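PDB 6LB7: calcium uptake protein 2, mitochondrial from Homo sapiens, which probably senses calcium through its EF-hands and helps to regulate calcium uptake into mitochondria by the calcium uniporter. Local coordinates for residues S200-L212 with L231-F245. Residues are numbered along the deposited sequence; the frame is centred on the assembly and turned at random.
Sequences SFMRKEDFAEWLL and LSAGESISLDEFKSF
I237 N donates to M202 O over 2.7 Å in an almost straight bond (N-H...O 179°), and M202 N returns a bond to I237 O at 2.9 Å. This single antiparallel bridge, a hydrogen-bonded pair, joins two loops as in a pair of EF-hands; each loop runs straight into a helix, 204-211 and 239-249, while the calcium seen in this chain sits in another loop, at D109 to E120. Apolar residues suit both bridge positions, since both side chains are buried among other apolar groups. I237 lays CD1 against F207 CB at 3.6 Å, and M202 sets its methyl CE over one face of F242, 4.0 Å from the ring centroid, in a CH-pi contact, while SD lies obliquely to the same ring, a Met-aromatic contact.

Beyond the bridge, four rings fill the gap between the helices. F242, with CG anti to its backbone N (chi1 178°), drives the CE2-CZ edge into the face of W210, T-shaped with planes at 80°; W210 NE1 meanwhile bonds E191 of helix 173-196. Lysine suits a partly exposed place: K204 runs its extended apolar chain past I237 CD1, and its ammonium forms a salt bridge with D292. S238 and E241 form a capping box at the start of the second helix, where the serine hydroxyl accepts from E241 N at 3.0 Å. In the same cluster of rings, F207 points CZ edge-to-face at the middle of the F245 ring, 3.7 Å above its plane.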
loop_
_atom_site.group_PDB
_atom_site.type_symbol
_atom_site.label_atom_id
_atom_site.label_comp_id
_atom_site.label_asym_id
_atom_site.label_seq_id
_atom_site.Cartn_x
_atom_site.Cartn_y
_atom_site.Cartn_z
ATOM N N SER B 200 -28.892 -17.084 18.081
ATOM C CA SER B 200 -28.976 -15.667 17.710
ATOM C C SER B 200 -27.690 -14.925 18.042
ATOM O O SER B 200 -27.365 -13.927 17.396
ATOM C CB SER B 200 -30.134 -14.982 18.436
ATOM O OG SER B 200 -31.367 -15.616 18.176
ATOM N N PHE B 201 -26.973 -15.374 19.059
ATOM C CA PHE B 201 -25.747 -14.717 19.481
ATOM C C PHE B 201 -24.616 -15.718 19.403
ATOM O O PHE B 201 -24.831 -16.925 19.527
ATOM C CB PHE B 201 -25.874 -14.127 20.905
ATOM C CG PHE B 201 -26.858 -12.991 20.977
ATOM C CD1 PHE B 201 -26.432 -11.673 20.798
ATOM C CD2 PHE B 201 -28.211 -13.238 21.164
ATOM C CE1 PHE B 201 -27.330 -10.624 20.834
ATOM C CE2 PHE B 201 -29.123 -12.185 21.192
ATOM C CZ PHE B 201 -28.681 -10.880 21.026
ATOM N N MET B 202 -23.422 -15.197 19.117
ATOM C CA MET B 202 -22.193 -15.972 19.067
ATOM C C MET B 202 -21.632 -16.023 20.475
ATOM O O MET B 202 -21.410 -14.975 21.087
ATOM C CB MET B 202 -21.195 -15.296 18.125
ATOM C CG MET B 202 -20.310 -16.165 17.303
ATOM S SD MET B 202 -19.367 -15.050 16.217
ATOM C CE MET B 202 -19.402 -15.977 14.695
ATOM N N ARG B 203 -21.423 -17.220 21.011
ATOM C CA ARG B 203 -20.676 -17.258 22.257
ATOM C C ARG B 203 -19.246 -16.797 22.005
ATOM O O ARG B 203 -18.748 -16.853 20.879
ATOM C CB ARG B 203 -20.701 -18.650 22.875
ATOM C CG ARG B 203 -22.127 -19.149 23.085
ATOM C CD ARG B 203 -22.090 -20.562 23.630
ATOM N NE ARG B 203 -21.129 -21.311 22.861
ATOM C CZ ARG B 203 -20.718 -22.526 23.171
ATOM N NH1 ARG B 203 -21.198 -23.140 24.253
ATOM N NH2 ARG B 203 -19.812 -23.119 22.399
ATOM N N LYS B 204 -18.595 -16.306 23.067
ATOM C CA LYS B 204 -17.205 -15.893 22.918
ATOM C C LYS B 204 -16.355 -17.013 22.348
ATOM O O LYS B 204 -15.485 -16.767 21.512
ATOM C CB LYS B 204 -16.641 -15.411 24.251
ATOM C CG LYS B 204 -17.082 -13.994 24.596
ATOM C CD LYS B 204 -16.636 -13.631 26.011
ATOM C CE LYS B 204 -16.916 -12.182 26.343
ATOM N NZ LYS B 204 -16.460 -11.857 27.760
ATOM N N GLU B 205 -16.592 -18.260 22.759
ATOM C CA GLU B 205 -15.778 -19.317 22.167
ATOM C C GLU B 205 -16.217 -19.682 20.752
ATOM O O GLU B 205 -15.409 -20.245 20.012
ATOM C CB GLU B 205 -15.754 -20.567 23.065
ATOM C CG GLU B 205 -17.011 -21.396 23.117
ATOM C CD GLU B 205 -16.795 -22.705 23.872
ATOM O OE1 GLU B 205 -15.842 -22.779 24.676
ATOM O OE2 GLU B 205 -17.568 -23.661 23.664
ATOM N N ASP B 206 -17.473 -19.397 20.359
ATOM C CA ASP B 206 -17.843 -19.537 18.942
ATOM C C ASP B 206 -17.088 -18.527 18.082
ATOM O O ASP B 206 -16.662 -18.841 16.969
ATOM C CB ASP B 206 -19.353 -19.329 18.719
ATOM C CG ASP B 206 -20.244 -20.250 19.552
ATOM O OD1 ASP B 206 -19.851 -21.374 19.863
ATOM O OD2 ASP B 206 -21.391 -19.842 19.871
ATOM N N PHE B 207 -16.957 -17.291 18.562
ATOM C CA PHE B 207 -16.157 -16.303 17.846
ATOM C C PHE B 207 -14.687 -16.726 17.795
ATOM O O PHE B 207 -14.011 -16.558 16.772
ATOM C CB PHE B 207 -16.326 -14.937 18.519
ATOM C CG PHE B 207 -15.428 -13.870 17.962
ATOM C CD1 PHE B 207 -15.713 -13.283 16.743
ATOM C CD2 PHE B 207 -14.290 -13.467 18.655
ATOM C CE1 PHE B 207 -14.874 -12.305 16.211
ATOM C CE2 PHE B 207 -13.440 -12.503 18.121
ATOM C CZ PHE B 207 -13.741 -11.916 16.902
ATOM N N ALA B 208 -14.187 -17.315 18.875
ATOM C CA ALA B 208 -12.819 -17.821 18.846
ATOM C C ALA B 208 -12.666 -18.923 17.804
ATOM O O ALA B 208 -11.661 -18.968 17.088
ATOM C CB ALA B 208 -12.415 -18.329 20.229
ATOM N N GLU B 209 -13.654 -19.822 17.702
ATOM C CA GLU B 209 -13.593 -20.873 16.684
ATOM C C GLU B 209 -13.567 -20.293 15.284
ATOM O O GLU B 209 -12.817 -20.775 14.424
ATOM C CB GLU B 209 -14.785 -21.817 16.798
ATOM C CG GLU B 209 -14.818 -22.711 17.995
ATOM C CD GLU B 209 -16.169 -23.384 18.111
ATOM O OE1 GLU B 209 -16.562 -23.763 19.228
ATOM O OE2 GLU B 209 -16.863 -23.499 17.073
ATOM N N TRP B 210 -14.408 -19.286 15.015
ATOM C CA TRP B 210 -14.315 -18.595 13.731
ATOM C C TRP B 210 -12.917 -18.011 13.529
ATOM O O TRP B 210 -12.295 -18.183 12.473
ATOM C CB TRP B 210 -15.375 -17.487 13.658
ATOM C CG TRP B 210 -15.189 -16.591 12.472
ATOM C CD1 TRP B 210 -15.644 -16.809 11.186
ATOM C CD2 TRP B 210 -14.520 -15.321 12.448
ATOM N NE1 TRP B 210 -15.289 -15.761 10.382
ATOM C CE2 TRP B 210 -14.600 -14.834 11.132
ATOM C CE3 TRP B 210 -13.849 -14.557 13.413
ATOM C CZ2 TRP B 210 -14.025 -13.616 10.745
ATOM C CZ3 TRP B 210 -13.273 -13.339 13.026
ATOM C CH2 TRP B 210 -13.369 -12.884 11.701
ATOM N N LEU B 211 -12.396 -17.321 14.545
ATOM C CA LEU B 211 -11.151 -16.573 14.368
ATOM C C LEU B 211 -9.979 -17.504 14.074
ATOM O O LEU B 211 -9.091 -17.160 13.290
ATOM C CB LEU B 211 -10.875 -15.730 15.618
ATOM C CG LEU B 211 -9.648 -14.818 15.677
ATOM C CD1 LEU B 211 -9.760 -13.731 14.669
ATOM C CD2 LEU B 211 -9.506 -14.208 17.071
ATOM N N LEU B 212 -9.968 -18.683 14.689
ATOM C CA LEU B 212 -8.881 -19.645 14.601
ATOM C C LEU B 212 -9.127 -20.709 13.541
ATOM O O LEU B 212 -8.344 -21.649 13.427
ATOM C CB LEU B 212 -8.676 -20.322 15.974
ATOM C CG LEU B 212 -8.189 -19.403 17.098
ATOM C CD1 LEU B 212 -8.283 -20.095 18.451
ATOM C CD2 LEU B 212 -6.759 -18.994 16.801
ATOM N N LEU B 231 -12.067 -18.120 28.489
ATOM C CA LEU B 231 -13.207 -17.450 27.880
ATOM C C LEU B 231 -14.400 -17.673 28.783
ATOM O O LEU B 231 -15.014 -18.744 28.777
ATOM C CB LEU B 231 -13.466 -17.947 26.463
ATOM C CG LEU B 231 -12.481 -17.335 25.484
ATOM C CD1 LEU B 231 -12.953 -17.546 24.051
ATOM C CD2 LEU B 231 -12.306 -15.857 25.798
ATOM N N SER B 232 -14.712 -16.653 29.574
ATOM C CA SER B 232 -15.898 -16.678 30.407
ATOM C C SER B 232 -17.136 -16.930 29.555
ATOM O O SER B 232 -17.121 -16.810 28.324
ATOM C CB SER B 232 -16.038 -15.355 31.155
ATOM O OG SER B 232 -14.762 -14.894 31.567
ATOM N N ALA B 233 -18.216 -17.302 30.224
ATOM C CA ALA B 233 -19.527 -17.285 29.585
ATOM C C ALA B 233 -20.147 -15.892 29.673
ATOM O O ALA B 233 -21.316 -15.733 30.020
ATOM C CB ALA B 233 -20.432 -18.336 30.215
ATOM N N GLY B 234 -19.349 -14.866 29.359
ATOM C CA GLY B 234 -19.744 -13.476 29.518
ATOM C C GLY B 234 -20.813 -12.999 28.551
ATOM O O GLY B 234 -21.780 -13.716 28.274
ATOM N N GLU B 235 -20.653 -11.781 28.034
ATOM C CA GLU B 235 -21.618 -11.205 27.105
ATOM C C GLU B 235 -21.391 -11.781 25.709
ATOM O O GLU B 235 -20.362 -11.523 25.073
ATOM C CB GLU B 235 -21.503 -9.683 27.103
ATOM C CG GLU B 235 -22.024 -9.000 25.845
ATOM C CD GLU B 235 -23.532 -8.847 25.834
ATOM O OE1 GLU B 235 -24.101 -8.675 24.733
ATOM O OE2 GLU B 235 -24.148 -8.899 26.923
ATOM N N SER B 236 -22.363 -12.547 25.221
ATOM C CA SER B 236 -22.274 -13.113 23.888
ATOM C C SER B 236 -22.277 -12.000 22.832
ATOM O O SER B 236 -22.669 -10.860 23.091
ATOM C CB SER B 236 -23.426 -14.082 23.679
ATOM O OG SER B 236 -24.656 -13.393 23.788
ATOM N N ILE B 237 -21.818 -12.345 21.629
ATOM C CA ILE B 237 -21.510 -11.378 20.583
ATOM C C ILE B 237 -22.666 -11.319 19.593
ATOM O O ILE B 237 -23.139 -12.361 19.113
ATOM C CB ILE B 237 -20.196 -11.756 19.875
ATOM C CG1 ILE B 237 -19.014 -11.581 20.840
ATOM C CG2 ILE B 237 -20.028 -10.972 18.582
ATOM C CD1 ILE B 237 -18.000 -12.698 20.769
ATOM N N SER B 238 -23.110 -10.111 19.270
ATOM C CA SER B 238 -24.175 -9.932 18.294
ATOM C C SER B 238 -23.636 -9.964 16.864
ATOM O O SER B 238 -22.434 -9.805 16.605
ATOM C CB SER B 238 -24.902 -8.601 18.518
ATOM O OG SER B 238 -24.086 -7.501 18.125
ATOM N N LEU B 239 -24.558 -10.123 15.919
ATOM C CA LEU B 239 -24.177 -10.041 14.513
ATOM C C LEU B 239 -23.511 -8.698 14.197
ATOM O O LEU B 239 -22.485 -8.643 13.502
ATOM C CB LEU B 239 -25.407 -10.257 13.633
ATOM C CG LEU B 239 -25.211 -10.217 12.121
ATOM C CD1 LEU B 239 -24.210 -11.292 11.693
ATOM C CD2 LEU B 239 -26.552 -10.431 11.435
ATOM N N ASP B 240 -24.084 -7.599 14.693
ATOM C CA ASP B 240 -23.504 -6.288 14.411
ATOM C C ASP B 240 -22.096 -6.170 14.982
ATOM O O ASP B 240 -21.210 -5.602 14.338
ATOM C CB ASP B 240 -24.391 -5.165 14.968
ATOM C CG ASP B 240 -25.590 -4.873 14.072
ATOM O OD1 ASP B 240 -25.529 -5.235 12.881
ATOM O OD2 ASP B 240 -26.590 -4.290 14.557
ATOM N N GLU B 241 -21.877 -6.674 16.198
ATOM C CA GLU B 241 -20.532 -6.651 16.759
ATOM C C GLU B 241 -19.592 -7.526 15.941
ATOM O O GLU B 241 -18.419 -7.180 15.746
ATOM C CB GLU B 241 -20.562 -7.093 18.229
ATOM C CG GLU B 241 -21.331 -6.117 19.125
ATOM C CD GLU B 241 -21.606 -6.647 20.540
ATOM O OE1 GLU B 241 -21.589 -7.885 20.759
ATOM O OE2 GLU B 241 -21.857 -5.813 21.433
ATOM N N PHE B 242 -20.084 -8.667 15.454
ATOM C CA PHE B 242 -19.259 -9.514 14.608
ATOM C C PHE B 242 -18.919 -8.803 13.310
ATOM O O PHE B 242 -17.764 -8.823 12.868
ATOM C CB PHE B 242 -19.978 -10.840 14.340
ATOM C CG PHE B 242 -19.229 -11.766 13.436
ATOM C CD1 PHE B 242 -19.700 -12.028 12.163
ATOM C CD2 PHE B 242 -18.061 -12.396 13.871
ATOM C CE1 PHE B 242 -19.035 -12.894 11.331
ATOM C CE2 PHE B 242 -17.375 -13.271 13.037
ATOM C CZ PHE B 242 -17.854 -13.523 11.768
ATOM N N LYS B 243 -19.913 -8.155 12.687
ATOM C CA LYS B 243 -19.665 -7.437 11.438
ATOM C C LYS B 243 -18.600 -6.360 11.619
ATOM O O LYS B 243 -17.758 -6.162 10.734
ATOM C CB LYS B 243 -20.962 -6.805 10.903
ATOM C CG LYS B 243 -21.957 -7.794 10.330
ATOM C CD LYS B 243 -23.281 -7.107 9.917
ATOM C CE LYS B 243 -24.177 -8.101 9.216
ATOM N NZ LYS B 243 -25.465 -7.536 8.743
ATOM N N SER B 244 -18.614 -5.663 12.757
ATOM C CA SER B 244 -17.617 -4.616 12.997
ATOM C C SER B 244 -16.213 -5.195 13.048
ATOM O O SER B 244 -15.276 -4.594 12.516
ATOM C CB SER B 244 -17.899 -3.866 14.300
ATOM O OG SER B 244 -19.176 -3.277 14.224
ATOM N N PHE B 245 -16.044 -6.346 13.707
ATOM C CA PHE B 245 -14.734 -6.981 13.704
ATOM C C PHE B 245 -14.322 -7.379 12.303
ATOM O O PHE B 245 -13.156 -7.208 11.927
ATOM C CB PHE B 245 -14.689 -8.210 14.604
ATOM C CG PHE B 245 -13.300 -8.748 14.776
ATOM C CD1 PHE B 245 -12.459 -8.211 15.746
ATOM C CD2 PHE B 245 -12.816 -9.757 13.936
ATOM C CE1 PHE B 245 -11.168 -8.689 15.902
ATOM C CE2 PHE B 245 -11.518 -10.244 14.075
ATOM C CZ PHE B 245 -10.687 -9.697 15.069
HETATM O O HOH W 1 -27.124 -11.006 16.826
#